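Local coordinates for malonyl CoA-acyl carrier protein transacylase (Synechocystis sp. PCC 6803 substr. Kazusa, PDB 4RR5), which catalyses transfer of the malonyl group from malonyl-CoA to holo-acyl carrier protein, releasing CoA and supplying malonyl-ACP for fatty acid biosynthesis, at residues A[154-159]-A[269-274]; A[2-7]-A[249-254]. All coordinates share one frame; numbering follows the deposited sequence.

Both contacts involve the larger, parallel-sheet part of the transacylase, contact 2 wholly and contact 1 through helix 267-273; their centres are about 15 Å apart and nearest atoms about 6 Å apart, so they do not touch. Along the chain their segments alternate: 2-7, 154-159, 249-254, 269-274. Contact 2 packs helix 244-254 on strand 3-7, an inner strand of the parallel sheet 83-86, 3-7, 258-262, 280-284. Contact 1 reaches from helix 267-273 across to strand 156-161 of the separate mixed sheet. One contact thus belongs to the core of the larger subdomain, while the other joins it to the smaller one; in FabD-type enzymes the active-site cleft lies between the two subdomains.

Contact 1: A[154-159]-A[269-274]; sequences PEQVVI and TGLCKR
Glu155 and Arg274 form a salt bridge that carries most of this surface contact. Arg274 NH1 donates to Glu155 OE2 at 3.1 Å with an N-H...O angle of 162°, and the oxygen receives it on its syn lone pair, almost in the guanidinium plane. The same NH1 also makes a weak bond to Glu155 OE1 at 3.3 Å. One nitrogen therefore serves both oxygens, and with the carboxylate and guanidinium planes 65° apart this is not the flat, two-nitrogen pairing of the two groups. Beyond CG the Glu155 chain is extended and crosses that of Arg274 at about a right angle; the carboxylate also lies against the aliphatic part of the arginine, with Glu155 OE1 3.2 Å from Arg274 CD. A long, weak ion pair runs from Glu155 to Lys130. Replacing Glu155 by an alanine would probably leave the Arg274 guanidinium without its carboxylate mate and less restrained in its rotation.

The topology gives the contact its place in the fold. Pro154 and Glu155 lead into strand 156-161, on which the rest of the segment lies, in the mixed sheet that forms the small, ferredoxin-like subdomain of FabD-type transacylases, whereas helix 267-273 is the connection of a beta-alpha-beta unit between parallel strands 258-262 and 280-284 of the large one. Arg274 follows the last turn of that helix, the first residue to leave helical geometry.

Van der Waals touches lie beside the ion pair. Leu271, whose CG stands anti to the carbonyl carbon (chi1 -71°), brings its CD2 methyl to the end of the extended Gln156 side chain, and it also packs on Asn152 and Ser153 of strand 146-153. Pro154 CD rests 3.9 Å from Arg274 O, beside Thr275.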
# COMPACT_ATOMS: atom_id res chain seq x y z
N PRO A 154 12.91 11.12 1.78
CA PRO A 154 13.41 12.50 1.67
C PRO A 154 13.52 12.99 0.22
O PRO A 154 13.33 14.18 -0.07
CB PRO A 154 14.78 12.41 2.34
CG PRO A 154 14.57 11.40 3.43
CD PRO A 154 13.58 10.39 2.88
N GLU A 155 13.79 12.08 -0.70
CA GLU A 155 13.95 12.42 -2.10
C GLU A 155 12.62 12.40 -2.85
O GLU A 155 12.54 12.90 -3.98
CB GLU A 155 14.92 11.45 -2.77
CG GLU A 155 16.13 11.08 -1.94
CD GLU A 155 17.16 10.32 -2.75
OE1 GLU A 155 16.83 9.93 -3.90
OE2 GLU A 155 18.30 10.13 -2.26
N GLN A 156 11.59 11.83 -2.24
CA GLN A 156 10.37 11.55 -3.00
C GLN A 156 9.05 11.74 -2.27
O GLN A 156 8.85 11.24 -1.15
CB GLN A 156 10.41 10.12 -3.53
CG GLN A 156 9.18 9.82 -4.35
CD GLN A 156 9.07 8.38 -4.72
OE1 GLN A 156 10.09 7.70 -4.90
NE2 GLN A 156 7.83 7.89 -4.85
N VAL A 157 8.14 12.45 -2.93
CA VAL A 157 6.76 12.56 -2.49
C VAL A 157 5.82 12.32 -3.64
O VAL A 157 6.23 12.23 -4.79
CB VAL A 157 6.43 13.94 -1.91
CG1 VAL A 157 7.31 14.24 -0.68
CG2 VAL A 157 6.55 15.02 -3.00
N VAL A 158 4.54 12.22 -3.32
CA VAL A 158 3.49 12.21 -4.31
C VAL A 158 2.47 13.27 -3.95
O VAL A 158 2.00 13.32 -2.83
CB VAL A 158 2.82 10.84 -4.39
CG1 VAL A 158 1.49 10.94 -5.12
CG2 VAL A 158 3.77 9.84 -5.06
N ILE A 159 2.16 14.15 -4.90
CA ILE A 159 1.12 15.14 -4.67
C ILE A 159 -0.17 14.70 -5.35
O ILE A 159 -0.15 13.86 -6.24
CB ILE A 159 1.52 16.54 -5.17
CG1 ILE A 159 1.92 16.51 -6.64
CG2 ILE A 159 2.66 17.09 -4.33
CD1 ILE A 159 2.28 17.87 -7.15
N THR A 269 11.61 -1.26 -0.50
CA THR A 269 13.00 -1.41 -0.07
C THR A 269 13.86 -0.34 -0.75
O THR A 269 14.82 0.15 -0.18
CB THR A 269 13.59 -2.80 -0.40
OG1 THR A 269 13.35 -3.10 -1.78
CG2 THR A 269 12.98 -3.88 0.49
N GLY A 270 13.50 0.00 -1.99
CA GLY A 270 14.11 1.12 -2.69
C GLY A 270 13.99 2.39 -1.87
O GLY A 270 14.98 3.11 -1.66
N LEU A 271 12.78 2.67 -1.38
CA LEU A 271 12.54 3.80 -0.50
C LEU A 271 13.39 3.68 0.76
O LEU A 271 14.05 4.64 1.17
CB LEU A 271 11.06 3.92 -0.13
CG LEU A 271 10.15 4.37 -1.28
CD1 LEU A 271 8.70 4.31 -0.87
CD2 LEU A 271 10.52 5.76 -1.70
N CYS A 272 13.39 2.50 1.37
CA CYS A 272 14.12 2.30 2.61
C CYS A 272 15.63 2.53 2.48
O CYS A 272 16.30 2.91 3.45
CB CYS A 272 13.89 0.90 3.16
SG CYS A 272 14.24 0.81 4.92
N LYS A 273 16.16 2.28 1.28
CA LYS A 273 17.58 2.48 1.01
C LYS A 273 17.97 3.90 1.40
O LYS A 273 18.83 4.11 2.25
CB LYS A 273 17.90 2.23 -0.46
CG LYS A 273 18.06 0.76 -0.82
CD LYS A 273 18.60 0.61 -2.23
CE LYS A 273 18.68 -0.86 -2.63
NZ LYS A 273 19.38 -1.02 -3.93
N ARG A 274 17.28 4.86 0.79
CA ARG A 274 17.58 6.27 0.97
C ARG A 274 16.84 6.89 2.15
O ARG A 274 16.60 8.10 2.14
CB ARG A 274 17.23 7.02 -0.32
CG ARG A 274 17.89 6.40 -1.55
CD ARG A 274 17.33 6.94 -2.86
NE ARG A 274 18.05 6.34 -3.98
CZ ARG A 274 19.08 6.90 -4.60
NH1 ARG A 274 19.51 8.11 -4.23
NH2 ARG A 274 19.68 6.27 -5.61

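Contact 2: A[2-7]-A[249-254]; sequences KTAWVF and VNLGEI
Ala4 and Leu251 bring the two backbones closest, with their CA atoms 7.5 Å apart, where strand 3-7 packs against one face of helix 244-254. The strand is extended from Thr3 to Phe7. On the other side of the contact the chain is helical, with Ile254 N bonded to Asn250 O at 2.9 Å. No hydrogen bond crosses between the segments: strand and helix meet through side chains alone, and the interface is small, 88 Å² summed over both.

Leu251 supplies the whole helix side of it. Its CB bond points to the strand, and CG lies anti to the carbonyl carbon, beside the backbone N (chi1 -77°), which directs both methyls to the strand. Leu251 CD1 meets the Ala4 methyl nearly head-on, 3.8 Å from Ala4 CB, while Leu251 CD2 lies to one side, 4.2 Å from the same carbon. CD1 also extends toward the next residue whose CB faces the helix, reaching 4.3 Å from Val6 CG1, a looser touch. Ala4 and Val6, two positions apart, therefore present one face of the strand to the helix, while Trp5 between them points away from it. All three touching residues are buried.

This is the helix-on-sheet packing of an alpha/beta core, without any polar component. Strand 3-7 is an inner strand, flanked by parallel strands 83-86 and 258-262, and Tyr83 and Tyr259 border the same apolar layer, the first against Leu251 and the second against Val6. On the reverse side of the strand, Trp5 meets the ring of Trp260 nearly in parallel, and Phe7 packs on helix 90-97.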
# COMPACT_ATOMS: atom_id res chain seq x y z
N LYS A 2 15.03 -8.04 15.04
CA LYS A 2 13.60 -7.78 14.90
C LYS A 2 13.27 -7.49 13.43
O LYS A 2 13.97 -6.73 12.77
CB LYS A 2 13.16 -6.62 15.80
CG LYS A 2 13.31 -6.89 17.31
CD LYS A 2 12.41 -8.04 17.75
CE LYS A 2 12.54 -8.33 19.25
NZ LYS A 2 13.82 -9.01 19.62
N THR A 3 12.22 -8.13 12.91
CA THR A 3 11.93 -8.00 11.48
C THR A 3 10.56 -7.37 11.22
O THR A 3 9.54 -7.79 11.79
CB THR A 3 12.02 -9.36 10.72
OG1 THR A 3 13.31 -9.96 10.92
CG2 THR A 3 11.86 -9.14 9.24
N ALA A 4 10.56 -6.36 10.35
CA ALA A 4 9.35 -5.77 9.79
C ALA A 4 8.94 -6.44 8.47
O ALA A 4 9.80 -6.72 7.62
CB ALA A 4 9.55 -4.29 9.59
N TRP A 5 7.65 -6.72 8.30
CA TRP A 5 7.12 -7.08 6.98
C TRP A 5 6.33 -5.90 6.47
O TRP A 5 5.40 -5.45 7.14
CB TRP A 5 6.21 -8.31 7.02
CG TRP A 5 6.86 -9.59 7.44
CD1 TRP A 5 8.17 -9.79 7.76
CD2 TRP A 5 6.21 -10.85 7.60
NE1 TRP A 5 8.38 -11.10 8.11
CE2 TRP A 5 7.19 -11.77 8.03
CE3 TRP A 5 4.90 -11.30 7.42
CZ2 TRP A 5 6.89 -13.11 8.28
CZ3 TRP A 5 4.61 -12.63 7.67
CH2 TRP A 5 5.60 -13.52 8.10
N VAL A 6 6.71 -5.38 5.31
CA VAL A 6 6.00 -4.24 4.72
C VAL A 6 5.40 -4.62 3.37
O VAL A 6 6.03 -5.32 2.58
CB VAL A 6 6.93 -3.01 4.58
CG1 VAL A 6 7.43 -2.58 5.93
CG2 VAL A 6 8.10 -3.29 3.65
N PHE A 7 4.18 -4.15 3.13
CA PHE A 7 3.41 -4.57 1.96
C PHE A 7 3.23 -3.46 0.90
O PHE A 7 2.69 -2.40 1.18
CB PHE A 7 2.07 -5.12 2.43
CG PHE A 7 2.20 -6.37 3.29
CD1 PHE A 7 2.49 -6.27 4.66
CD2 PHE A 7 2.10 -7.63 2.73
CE1 PHE A 7 2.65 -7.42 5.46
CE2 PHE A 7 2.26 -8.79 3.52
CZ PHE A 7 2.53 -8.68 4.88
N VAL A 249 11.31 5.34 9.57
CA VAL A 249 12.07 5.90 10.67
C VAL A 249 11.61 5.32 12.00
O VAL A 249 12.44 4.98 12.86
CB VAL A 249 11.95 7.44 10.73
CG1 VAL A 249 12.81 7.99 11.86
CG2 VAL A 249 12.35 8.06 9.40
N ASN A 250 10.29 5.21 12.17
CA ASN A 250 9.71 4.65 13.39
C ASN A 250 10.13 3.21 13.60
O ASN A 250 10.35 2.77 14.73
CB ASN A 250 8.19 4.72 13.36
CG ASN A 250 7.68 6.13 13.52
OD1 ASN A 250 8.44 7.09 13.42
ND2 ASN A 250 6.38 6.26 13.77
N LEU A 251 10.22 2.48 12.49
CA LEU A 251 10.63 1.10 12.50
C LEU A 251 12.05 0.99 13.02
O LEU A 251 12.29 0.36 14.05
CB LEU A 251 10.54 0.49 11.10
CG LEU A 251 9.14 0.13 10.61
CD1 LEU A 251 9.24 -0.52 9.24
CD2 LEU A 251 8.47 -0.79 11.62
N GLY A 252 12.97 1.64 12.30
CA GLY A 252 14.38 1.64 12.65
C GLY A 252 14.66 2.03 14.09
O GLY A 252 15.66 1.59 14.67
N GLU A 253 13.78 2.82 14.68
CA GLU A 253 14.02 3.35 16.02
C GLU A 253 13.27 2.63 17.14
O GLU A 253 13.67 2.71 18.30
CB GLU A 253 13.70 4.85 16.04
CG GLU A 253 14.66 5.65 15.15
CD GLU A 253 14.60 7.14 15.41
OE1 GLU A 253 13.48 7.69 15.56
OE2 GLU A 253 15.68 7.77 15.46
N ILE A 254 12.19 1.93 16.82
CA ILE A 254 11.53 1.17 17.88
C ILE A 254 12.20 -0.20 18.05
O ILE A 254 11.83 -0.96 18.95
CB ILE A 254 10.01 0.96 17.62
CG1 ILE A 254 9.77 0.22 16.30
CG2 ILE A 254 9.27 2.27 17.68
CD1 ILE A 254 8.32 -0.16 16.06